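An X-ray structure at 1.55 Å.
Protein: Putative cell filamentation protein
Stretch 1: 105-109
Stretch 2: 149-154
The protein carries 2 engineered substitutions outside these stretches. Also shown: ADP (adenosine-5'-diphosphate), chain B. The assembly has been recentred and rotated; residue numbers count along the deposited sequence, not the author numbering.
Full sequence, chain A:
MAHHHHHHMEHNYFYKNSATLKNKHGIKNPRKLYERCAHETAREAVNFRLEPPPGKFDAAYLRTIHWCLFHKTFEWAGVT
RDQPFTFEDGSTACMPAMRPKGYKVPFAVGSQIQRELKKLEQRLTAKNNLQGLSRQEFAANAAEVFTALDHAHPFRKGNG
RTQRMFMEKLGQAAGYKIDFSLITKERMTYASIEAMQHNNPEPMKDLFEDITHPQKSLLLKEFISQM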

# COMPACT_ATOMS: atom_id res chain seq x y z
N VAL A 105 -8.26 -8.76 14.69
CA VAL A 105 -8.34 -7.32 14.46
C VAL A 105 -8.50 -7.06 12.96
O VAL A 105 -7.68 -7.48 12.16
CB VAL A 105 -7.11 -6.58 15.02
CG1 VAL A 105 -7.24 -5.10 14.79
CG2 VAL A 105 -6.97 -6.85 16.51
N PRO A 106 -9.61 -6.41 12.57
CA PRO A 106 -9.86 -6.14 11.18
C PRO A 106 -9.17 -4.86 10.69
O PRO A 106 -8.68 -4.05 11.49
CB PRO A 106 -11.37 -5.96 11.13
CG PRO A 106 -11.69 -5.31 12.43
CD PRO A 106 -10.75 -5.96 13.41
N PHE A 107 -9.16 -4.70 9.38
CA PHE A 107 -8.78 -3.43 8.75
C PHE A 107 -9.90 -2.41 8.92
O PHE A 107 -11.00 -2.73 9.41
CB PHE A 107 -8.49 -3.66 7.26
CG PHE A 107 -7.33 -4.60 7.00
CD1 PHE A 107 -6.05 -4.26 7.41
CD2 PHE A 107 -7.52 -5.80 6.34
CE1 PHE A 107 -4.98 -5.11 7.17
CE2 PHE A 107 -6.44 -6.63 6.09
CZ PHE A 107 -5.18 -6.29 6.50
N ALA A 108 -9.64 -1.19 8.49
CA ALA A 108 -10.65 -0.12 8.47
C ALA A 108 -11.90 -0.60 7.75
O ALA A 108 -11.83 -1.28 6.73
CB ALA A 108 -10.07 1.12 7.78
N VAL A 109 -13.05 -0.25 8.32
CA VAL A 109 -14.34 -0.61 7.76
C VAL A 109 -15.03 0.58 7.13
O VAL A 109 -15.16 1.61 7.79
CB VAL A 109 -15.24 -1.18 8.86
CG1 VAL A 109 -16.56 -1.60 8.30
CG2 VAL A 109 -14.54 -2.34 9.55
N LEU A 149 -1.16 3.18 7.19
CA LEU A 149 -1.57 2.66 5.88
C LEU A 149 -2.03 1.21 5.97
O LEU A 149 -3.04 0.83 5.33
CB LEU A 149 -0.42 2.78 4.87
CG LEU A 149 -0.14 4.20 4.39
CD1 LEU A 149 1.19 4.22 3.63
CD2 LEU A 149 -1.25 4.77 3.52
N ASP A 150 -1.31 0.42 6.75
CA ASP A 150 -1.64 -1.01 6.91
C ASP A 150 -3.06 -1.15 7.41
O ASP A 150 -3.80 -1.98 6.89
CB ASP A 150 -0.72 -1.73 7.92
CG ASP A 150 0.43 -2.48 7.29
OD1 ASP A 150 0.40 -2.77 6.09
OD2 ASP A 150 1.32 -2.90 8.07
N HIS A 151 -3.42 -0.38 8.43
CA HIS A 151 -4.74 -0.50 9.01
C HIS A 151 -5.80 -0.02 8.03
O HIS A 151 -6.86 -0.63 7.94
CB HIS A 151 -4.86 0.27 10.33
CG HIS A 151 -6.20 0.09 10.96
ND1 HIS A 151 -7.24 0.97 10.75
CD2 HIS A 151 -6.70 -0.91 11.73
CE1 HIS A 151 -8.32 0.52 11.37
NE2 HIS A 151 -8.02 -0.61 11.98
N ALA A 152 -5.53 1.06 7.32
CA ALA A 152 -6.53 1.58 6.37
C ALA A 152 -6.84 0.57 5.25
O ALA A 152 -7.99 0.42 4.84
CB ALA A 152 -6.09 2.90 5.79
N HIS A 153 -5.79 -0.10 4.75
CA HIS A 153 -5.92 -1.18 3.78
C HIS A 153 -6.93 -0.82 2.69
O HIS A 153 -7.96 -1.48 2.54
CB HIS A 153 -6.33 -2.47 4.50
CG HIS A 153 -6.19 -3.71 3.68
ND1 HIS A 153 -5.00 -4.38 3.58
CD2 HIS A 153 -7.10 -4.45 3.01
CE1 HIS A 153 -5.17 -5.48 2.86
NE2 HIS A 153 -6.44 -5.54 2.50
N PRO A 154 -6.69 0.28 1.96
CA PRO A 154 -7.78 0.88 1.20
C PRO A 154 -8.31 0.14 0.00
O PRO A 154 -9.39 0.48 -0.46
CB PRO A 154 -7.22 2.24 0.76
CG PRO A 154 -6.06 2.47 1.66
CD PRO A 154 -5.49 1.14 1.94
PB ADP B . -3.18 -7.51 -0.33
O1B ADP B . -4.34 -8.42 0.11
O2B ADP B . -3.54 -6.08 -0.14
O3B ADP B . -2.67 -7.80 -1.75
PA ADP B . -0.62 -7.66 1.11
O1A ADP B . 0.26 -8.92 1.18
O2A ADP B . -0.22 -6.62 0.08
O3A ADP B . -2.16 -8.10 0.77
O5' ADP B . -0.72 -7.07 2.58
C5' ADP B . -1.12 -5.72 2.82
C4' ADP B . -0.42 -5.24 4.09
O4' ADP B . -1.00 -5.89 5.23
C3' ADP B . 1.08 -5.54 4.10
O3' ADP B . 1.82 -4.40 4.56
C2' ADP B . 1.19 -6.70 5.07
O2' ADP B . 2.46 -6.80 5.73
C1' ADP B . 0.08 -6.40 6.03
N9 ADP B . -0.41 -7.57 6.80
C8 ADP B . -0.31 -8.88 6.51
N7 ADP B . -0.94 -9.57 7.49
C5 ADP B . -1.44 -8.72 8.39
C6 ADP B . -2.19 -8.79 9.65
N6 ADP B . -2.55 -10.03 10.11
N1 ADP B . -2.53 -7.67 10.30
C2 ADP B . -2.17 -6.46 9.79
N3 ADP B . -1.47 -6.33 8.64
C4 ADP B . -1.09 -7.38 7.92
O HOH W 1 -9.34 -2.41 13.61

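An extended loop packs against the C-terminal end of a helix through one backbone hydrogen bond and one aromatic stack, with a water bridge at the margin and ADP close by. The hydrogen bond runs from Ala108 N to His151 O (2.9 Å) and is nearly straight, at 168°. His151 lies in the last turn of the helix, where carbonyls begin to lack amide partners further along the chain, and the loop supplies one. The helix itself closes with His153 N bonded to Leu149 O (3.0 Å), after which His153 adopts positive phi (43°) and leaves helical geometry. From this position its CA-to-CB bond points toward the loop, and its ring stacks face-to-face on that of Phe107, with centroids 3.7 Å apart and planes only 5° from parallel. His153 CB also lies over the Phe107 face, 3.7 Å from the ring centroid and 3.4 Å from Phe107 CD1, so the phenyl ring covers both the methylene and the imidazole. Phe107, in the m rotamer, is the residue most covered by the opposing stretch; its CD1 comes within 3.2 Å of Asp150 O. The His151 side chain, chi1 t, starts sideways to the loop but its end comes nearer, with the backbone atoms Phe107 C and Ala108 N over one face of its ring. Water 1 joins the two stretches beyond it, donating to Pro106 O (2.8 Å) and hydrogen-bonding to His151 NE2 (2.8 Å). Ala108 CB packs against the helix end, 3.7 Å from Ala152 O and 4.0 Å from His151 CE1. ADP lies beside Asp150, Phe107 and His153: its O3' donates to Asp150 OD1 (2.6 Å), its N3 lies at the edge of the Phe107 ring, 4.0 Å from Phe107 CE1, and its O2B is 3.5 Å from His153 CE1.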